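Local coordinates for uncharacterized protein Atu1656 (Agrobacterium tumefaciens, PDB 2OJH) that is of unknown function but folds as a six-bladed beta-propeller of the TolB family, a scaffold that often serves in binding other molecules, at residues 105-108 / 112-115; 32-37 / 288-293; 22-27 / 56-61. All coordinates share one frame; numbering follows the deposited sequence. Where two conformers were deposited one is given.

Contact 1. Residues 105-108 / 112-115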
# COMPACT_ATOMS: atom_id res chain seq x y z
N VAL A 105 -15.91 -2.55 10.82
CA VAL A 105 -16.86 -2.51 11.95
C VAL A 105 -18.30 -2.27 11.48
O VAL A 105 -19.22 -3.00 11.87
CB VAL A 105 -16.45 -1.45 13.02
CG1 VAL A 105 -17.60 -1.12 13.97
CG2 VAL A 105 -15.26 -1.95 13.80
N GLU A 106 -18.50 -1.26 10.64
CA GLU A 106 -19.85 -0.80 10.30
C GLU A 106 -20.67 -1.74 9.44
O GLU A 106 -21.87 -1.88 9.67
CB GLU A 106 -19.80 0.58 9.66
CG GLU A 106 -19.70 1.68 10.68
CD GLU A 106 -20.05 3.05 10.12
OE1 GLU A 106 -19.48 3.45 9.08
OE2 GLU A 106 -20.87 3.74 10.76
N PHE A 107 -20.03 -2.41 8.48
CA PHE A 107 -20.75 -3.18 7.48
C PHE A 107 -20.26 -4.62 7.32
O PHE A 107 -20.81 -5.36 6.49
CB PHE A 107 -20.71 -2.46 6.13
CG PHE A 107 -21.18 -1.02 6.21
CD1 PHE A 107 -22.53 -0.73 6.34
CD2 PHE A 107 -20.26 0.03 6.19
CE1 PHE A 107 -22.97 0.58 6.43
CE2 PHE A 107 -20.70 1.35 6.28
CZ PHE A 107 -22.04 1.61 6.39
N GLY A 108 -19.27 -5.02 8.11
CA GLY A 108 -18.80 -6.41 8.10
C GLY A 108 -17.90 -6.68 6.92
O GLY A 108 -17.48 -7.82 6.69
N ILE A 112 -13.93 2.40 3.22
CA ILE A 112 -12.86 3.39 3.28
C ILE A 112 -13.36 4.59 4.10
O ILE A 112 -14.50 5.04 3.95
CB ILE A 112 -12.38 3.78 1.85
CG1 ILE A 112 -11.70 2.57 1.17
CG2 ILE A 112 -11.40 4.92 1.91
CD1 ILE A 112 -11.38 2.85 -0.32
N TYR A 113 -12.52 5.08 5.01
CA TYR A 113 -12.84 6.30 5.78
C TYR A 113 -11.63 7.24 5.77
O TYR A 113 -10.50 6.79 5.56
CB TYR A 113 -13.13 5.96 7.24
CG TYR A 113 -14.27 4.99 7.45
CD1 TYR A 113 -14.09 3.61 7.28
CD2 TYR A 113 -15.52 5.46 7.86
CE1 TYR A 113 -15.16 2.72 7.47
CE2 TYR A 113 -16.58 4.59 8.08
CZ TYR A 113 -16.39 3.23 7.87
OH TYR A 113 -17.45 2.38 8.09
N LEU A 114 -11.86 8.52 6.02
CA LEU A 114 -10.78 9.48 6.30
C LEU A 114 -10.97 9.93 7.73
O LEU A 114 -12.09 9.94 8.23
CB LEU A 114 -10.90 10.74 5.42
CG LEU A 114 -10.91 10.53 3.90
CD1 LEU A 114 -10.86 11.89 3.21
CD2 LEU A 114 -9.76 9.67 3.48
N LEU A 115 -9.87 10.28 8.40
CA LEU A 115 -9.93 10.84 9.75
C LEU A 115 -8.74 11.79 9.96
O LEU A 115 -7.79 11.77 9.19
CB LEU A 115 -9.97 9.74 10.82
CG LEU A 115 -8.70 8.93 11.02
CD1 LEU A 115 -8.56 8.52 12.49
CD2 LEU A 115 -8.76 7.74 10.08
O HOH W 1 -16.47 0.09 9.21

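Contact 2. Residues 32-37 / 288-293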
# COMPACT_ATOMS: atom_id res chain seq x y z
N ARG A 32 21.90 1.54 -0.73
CA ARG A 32 21.60 0.11 -0.65
C ARG A 32 21.87 -0.44 0.76
O ARG A 32 22.31 -1.58 0.93
CB ARG A 32 22.31 -0.68 -1.77
CG ARG A 32 21.89 -0.24 -3.21
CD ARG A 32 20.47 -0.66 -3.52
NE ARG A 32 19.91 -0.09 -4.74
CZ ARG A 32 19.76 -0.75 -5.88
NH1 ARG A 32 20.15 -2.01 -5.98
NH2 ARG A 32 19.22 -0.14 -6.93
N LYS A 33 21.59 0.38 1.77
CA LYS A 33 21.72 -0.01 3.18
C LYS A 33 20.33 -0.17 3.79
O LYS A 33 19.42 0.63 3.51
CB LYS A 33 22.41 1.09 3.99
CG LYS A 33 23.75 1.59 3.49
CD LYS A 33 24.90 0.81 4.05
CE LYS A 33 25.44 -0.13 2.99
NZ LYS A 33 26.90 0.06 2.97
N MSE A 34 20.20 -1.16 4.68
CA MSE A 34 18.97 -1.35 5.47
C MSE A 34 19.16 -1.00 6.94
O MSE A 34 20.29 -0.96 7.45
CB MSE A 34 18.40 -2.78 5.31
CG MSE A 34 19.34 -3.91 5.76
SE MSE A 34 18.26 -5.36 6.52
CE MSE A 34 17.51 -4.32 8.01
N ARG A 35 18.05 -0.75 7.64
CA ARG A 35 18.08 -0.56 9.08
C ARG A 35 16.83 -1.18 9.72
O ARG A 35 15.78 -1.21 9.08
CB ARG A 35 18.22 0.93 9.44
CG ARG A 35 17.01 1.58 10.12
CD ARG A 35 17.44 2.89 10.78
NE ARG A 35 16.62 3.26 11.93
CZ ARG A 35 15.80 4.31 11.97
NH1 ARG A 35 15.10 4.57 13.08
NH2 ARG A 35 15.66 5.09 10.91
N VAL A 36 16.96 -1.64 10.96
CA VAL A 36 15.84 -2.20 11.72
C VAL A 36 15.32 -1.09 12.64
O VAL A 36 16.05 -0.56 13.50
CB VAL A 36 16.30 -3.40 12.55
CG1 VAL A 36 15.18 -3.92 13.46
CG2 VAL A 36 16.86 -4.51 11.65
N VAL A 37 14.06 -0.71 12.44
CA VAL A 37 13.41 0.28 13.28
C VAL A 37 12.90 -0.35 14.57
O VAL A 37 13.07 0.21 15.65
CB VAL A 37 12.23 0.93 12.54
CG1 VAL A 37 11.60 2.02 13.41
CG2 VAL A 37 12.72 1.54 11.26
N TYR A 288 9.20 -1.29 5.16
CA TYR A 288 8.64 -2.62 4.87
C TYR A 288 8.70 -3.48 6.15
O TYR A 288 9.38 -3.12 7.12
CB TYR A 288 9.38 -3.28 3.69
CG TYR A 288 10.82 -3.61 4.01
CD1 TYR A 288 11.81 -2.63 3.94
CD2 TYR A 288 11.19 -4.92 4.40
CE1 TYR A 288 13.15 -2.93 4.27
CE2 TYR A 288 12.51 -5.22 4.73
CZ TYR A 288 13.48 -4.22 4.64
OH TYR A 288 14.76 -4.50 4.99
N VAL A 289 7.97 -4.60 6.17
CA VAL A 289 8.03 -5.53 7.30
C VAL A 289 8.54 -6.85 6.80
O VAL A 289 8.01 -7.40 5.85
CB VAL A 289 6.66 -5.76 7.99
CG1 VAL A 289 6.84 -6.49 9.36
CG2 VAL A 289 5.92 -4.41 8.21
N ARG A 290 9.58 -7.35 7.47
CA ARG A 290 10.11 -8.68 7.26
C ARG A 290 9.51 -9.52 8.39
O ARG A 290 9.37 -9.04 9.52
CB ARG A 290 11.65 -8.62 7.35
CG ARG A 290 12.40 -9.95 7.41
CD ARG A 290 13.91 -9.72 7.79
NE ARG A 290 14.50 -8.72 6.91
CZ ARG A 290 15.05 -8.99 5.73
NH1 ARG A 290 15.11 -10.25 5.29
NH2 ARG A 290 15.54 -8.00 4.99
N TYR A 291 9.15 -10.76 8.09
CA TYR A 291 8.57 -11.62 9.11
C TYR A 291 9.49 -12.77 9.44
O TYR A 291 10.46 -13.03 8.73
CB TYR A 291 7.18 -12.11 8.70
CG TYR A 291 6.22 -10.98 8.53
CD1 TYR A 291 5.58 -10.42 9.64
CD2 TYR A 291 6.00 -10.42 7.27
CE1 TYR A 291 4.72 -9.34 9.50
CE2 TYR A 291 5.14 -9.34 7.11
CZ TYR A 291 4.51 -8.82 8.23
OH TYR A 291 3.66 -7.76 8.12
N PHE A 292 9.20 -13.44 10.55
CA PHE A 292 9.93 -14.66 10.94
C PHE A 292 8.90 -15.77 11.09
O PHE A 292 7.79 -15.51 11.57
CB PHE A 292 10.67 -14.41 12.26
CG PHE A 292 11.54 -13.19 12.24
CD1 PHE A 292 12.77 -13.21 11.58
CD2 PHE A 292 11.12 -12.02 12.85
CE1 PHE A 292 13.58 -12.06 11.53
CE2 PHE A 292 11.94 -10.87 12.81
CZ PHE A 292 13.15 -10.90 12.14
N PRO A 293 9.22 -16.99 10.64
CA PRO A 293 8.26 -18.09 10.77
C PRO A 293 7.76 -18.32 12.21
O PRO A 293 8.50 -18.11 13.17
CB PRO A 293 9.05 -19.32 10.27
CG PRO A 293 10.46 -18.89 10.13
CD PRO A 293 10.44 -17.41 9.92

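Contact 3. Residues 22-27 / 56-61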
# COMPACT_ATOMS: atom_id res chain seq x y z
N SER A 22 7.63 -9.80 13.79
CA SER A 22 7.73 -8.75 12.80
C SER A 22 8.98 -7.92 13.06
O SER A 22 9.32 -7.67 14.21
CB SER A 22 6.52 -7.79 12.85
OG SER A 22 5.29 -8.48 12.94
N SER A 23 9.63 -7.52 11.96
CA SER A 23 10.77 -6.61 11.95
C SER A 23 10.43 -5.47 11.00
O SER A 23 10.35 -5.65 9.78
CB SER A 23 12.03 -7.34 11.47
OG SER A 23 13.18 -6.51 11.58
N ILE A 24 10.16 -4.31 11.58
CA ILE A 24 9.86 -3.10 10.81
C ILE A 24 11.23 -2.51 10.39
O ILE A 24 12.09 -2.21 11.23
CB ILE A 24 9.00 -2.08 11.63
CG1 ILE A 24 7.62 -2.66 12.01
CG2 ILE A 24 8.73 -0.85 10.78
CD1 ILE A 24 7.60 -3.73 13.03
N GLU A 25 11.42 -2.40 9.08
CA GLU A 25 12.73 -2.09 8.51
C GLU A 25 12.66 -1.00 7.44
O GLU A 25 11.60 -0.75 6.87
CB GLU A 25 13.33 -3.36 7.94
CG GLU A 25 13.63 -4.41 9.03
CD GLU A 25 14.22 -5.72 8.50
OE1 GLU A 25 14.55 -5.80 7.30
OE2 GLU A 25 14.37 -6.67 9.31
N ILE A 26 13.79 -0.37 7.14
CA ILE A 26 13.87 0.64 6.08
C ILE A 26 15.03 0.29 5.18
O ILE A 26 16.06 -0.17 5.67
CB ILE A 26 14.12 2.01 6.72
CG1 ILE A 26 12.83 2.51 7.39
CG2 ILE A 26 14.68 2.99 5.69
CD1 ILE A 26 13.12 3.65 8.41
N PHE A 27 14.84 0.43 3.87
CA PHE A 27 15.92 0.17 2.92
C PHE A 27 16.11 1.45 2.14
O PHE A 27 15.13 2.08 1.66
CB PHE A 27 15.52 -0.95 1.98
CG PHE A 27 16.61 -1.37 1.03
CD1 PHE A 27 17.61 -2.23 1.43
CD2 PHE A 27 16.60 -0.93 -0.30
CE1 PHE A 27 18.64 -2.64 0.54
CE2 PHE A 27 17.58 -1.31 -1.19
CZ PHE A 27 18.61 -2.19 -0.77
N LEU A 56 6.48 6.25 11.09
CA LEU A 56 5.80 5.27 10.28
C LEU A 56 4.41 4.99 10.85
O LEU A 56 4.21 5.00 12.07
CB LEU A 56 6.58 3.94 10.19
CG LEU A 56 8.04 4.04 9.72
CD1 LEU A 56 8.71 2.68 9.87
CD2 LEU A 56 8.17 4.55 8.27
N LEU A 57 3.47 4.74 9.94
CA LEU A 57 2.11 4.36 10.30
C LEU A 57 1.87 2.88 9.92
O LEU A 57 1.95 2.49 8.73
CB LEU A 57 1.08 5.30 9.66
CG LEU A 57 -0.38 5.13 10.09
CD1 LEU A 57 -0.60 5.64 11.51
CD2 LEU A 57 -1.29 5.84 9.08
N LEU A 58 1.63 2.07 10.94
CA LEU A 58 1.45 0.62 10.77
C LEU A 58 0.08 0.17 11.31
O LEU A 58 -0.49 0.81 12.19
CB LEU A 58 2.50 -0.15 11.59
CG LEU A 58 3.98 -0.31 11.21
CD1 LEU A 58 4.26 -1.38 10.19
CD2 LEU A 58 4.70 1.02 10.88
N ASN A 59 -0.41 -0.96 10.83
CA ASN A 59 -1.53 -1.58 11.54
C ASN A 59 -1.15 -2.89 12.21
O ASN A 59 -0.24 -3.62 11.76
CB ASN A 59 -2.77 -1.78 10.63
CG ASN A 59 -2.46 -2.64 9.43
OD1 ASN A 59 -1.77 -2.21 8.51
ND2 ASN A 59 -2.94 -3.87 9.44
N SER A 60 -1.89 -3.20 13.26
CA SER A 60 -1.74 -4.46 13.95
C SER A 60 -3.06 -4.83 14.63
O SER A 60 -3.58 -4.08 15.48
CB SER A 60 -0.62 -4.38 14.98
OG SER A 60 -0.47 -5.60 15.68
N GLU A 61 -3.57 -6.00 14.25
CA GLU A 61 -4.77 -6.58 14.87
C GLU A 61 -5.95 -5.61 14.86
O GLU A 61 -6.68 -5.48 15.85
CB GLU A 61 -4.46 -7.07 16.30
CG GLU A 61 -3.27 -8.02 16.39
CD GLU A 61 -3.53 -9.39 15.77
OE1 GLU A 61 -4.72 -9.76 15.61
OE2 GLU A 61 -2.55 -10.12 15.45

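Contact 1. Residues 105-108 / 112-115
E106 reaches from a hairpin loop to the tip of Y113, and nearly the whole contact turns on that tyrosine hydroxyl. Residues 105-108 belong to the connection between strands 98-103 and 111-116, while 112-115 lie within the second of these strands. V105 opens the segment, its backbone N hydrogen-bonded to OD2 of D103.

E106 follows with two grips on Y113. Its chain runs out extended beyond CG (chi2 -163°), and this brings OE1 to the edge of the tyrosine ring, in the ring plane. There Y113 OH donates a very short hydrogen bond of 2.5 Å to E106 OE1. The carboxylate does not lie flat with the ring; the two planes are turned 47° from each other. The second grip is through water: a water molecule accepts from E106 N at 2.8 Å and donates to Y113 OH at 2.7 Å. The phenol thus donates a hydrogen bond to the carboxylate and accepts one from the water, which should fix the hydroxyl's rotation. A glutamate suits this exposed loop because its length lets a carboxylate reach the tyrosine hydroxyl.

F107 comes next and lends a lighter van der Waals touch, its CE2 lying 3.9 Å from Y113 OH in an oblique approach. One face of its ring is overlaid, toward the rim, by E106 CB, which packs these two neighbours of the loop together.

Behind the hydroxyl, the rest of Y113 is buried in its blade. A tyrosine suits the place, since its ring packs there while its OH reaches the polar loop. Its backbone pairs with I101 of strand 98-103, its ring meets F82 edge-to-face, and L124 of strand 123-124 touches both Y113 and F107.

Contact 2. Residues 32-37 / 288-293
R290 and Y288 converge on a single oxygen, OE1 of E25, with M34 laid against their polar ends. E25 lies outside both segments: R290 NE forms a salt bridge with E25 OE1, and Y288 OH adds a weak hydrogen bond to it. E25 sits on strand 22-28, the middle strand of a three-stranded antiparallel sheet, so the two segments, on or just beyond its flanking strands, meet over it through side chains alone.

M34, modelled as selenomethionine, does the touching from its side. Its CG takes the crowded position between backbone N and carbonyl carbon (chi1 60°), and further bends at chi2 and chi3 fold the chain over toward the other strand. The selenium then lies 3.9 Å from Y288 OH and 4.1 Å from R290 NH2, and the M34 chain crosses both side chains at about a right angle. The CB of M34 is 4.0 Å from Y288 OH, so the tyrosine's end is flanked by the chain at more than one point. R290 sends its CG anti to the backbone N (chi1 169°), then bends at chi3 to turn its guanidinium toward E25.

No hydrogen bond joins the two segments. The flexible, weakly polar methionine chain can lie beside a charged cluster without competing for its bonds, while arginine and tyrosine together would be expected to keep the glutamate ionised.

Contact 3. Residues 22-27 / 56-61
Two blades of the beta-propeller pack face to face here, strand 22-28 of one sheet against strand 55-60 of the next. No backbone bonds join them: the nearest CA atoms, those of I24 and L58, stand 9.2 Å apart, a spacing filled by side chains.

The packing is wholly apolar and centres on I24, which points its branched chain at the facing strand and spreads it between two leucines. Its CG2, anti to the backbone N, meets L56 CD1 at 3.6 Å. The other branch serves the second leucine, with I24 CG1 4.0 Å from L58 CD1. In both pairs the chains run alongside each other, pointing opposite ways. Beta-branched isoleucine fits because it presents two separate arms close to the backbone, while leucine reaches in with a longer stem. I26 contributes more loosely, its end leaning toward the partner strand. W49 of strand 45-49 touches both I26 and L56, extending this hydrophobic seam between the blades.

On the reverse side of strand 22-28, E25 points away from the leucines, and there one of its carboxylate oxygens is held from within the strand. The hydroxyl of S23, which also pairs with Q39, donates from OG to E25 OE2 at 2.6 Å, and the oxygen accepts through its anti lone pair.

How the contacts relate
Contacts 2 and 3 are close neighbours, their centres 9 Å apart, and both use the sheet of strands 33-40, 22-28 and 285-291. In that sheet strands from the two ends of the chain pair, the Velcro closure familiar in beta-propellers, so contact 2 spans the joint while contact 3 seats the same blade against the following one. Contact 1 belongs to a further sheet, with its centre 22 Å from contact 3 and 30 Å from contact 2, and touches neither. Along the chain contact 3 closes before contact 1 begins; contact 2 crosses contact 3 and embraces contact 1, so the ring is completed only by the last strand.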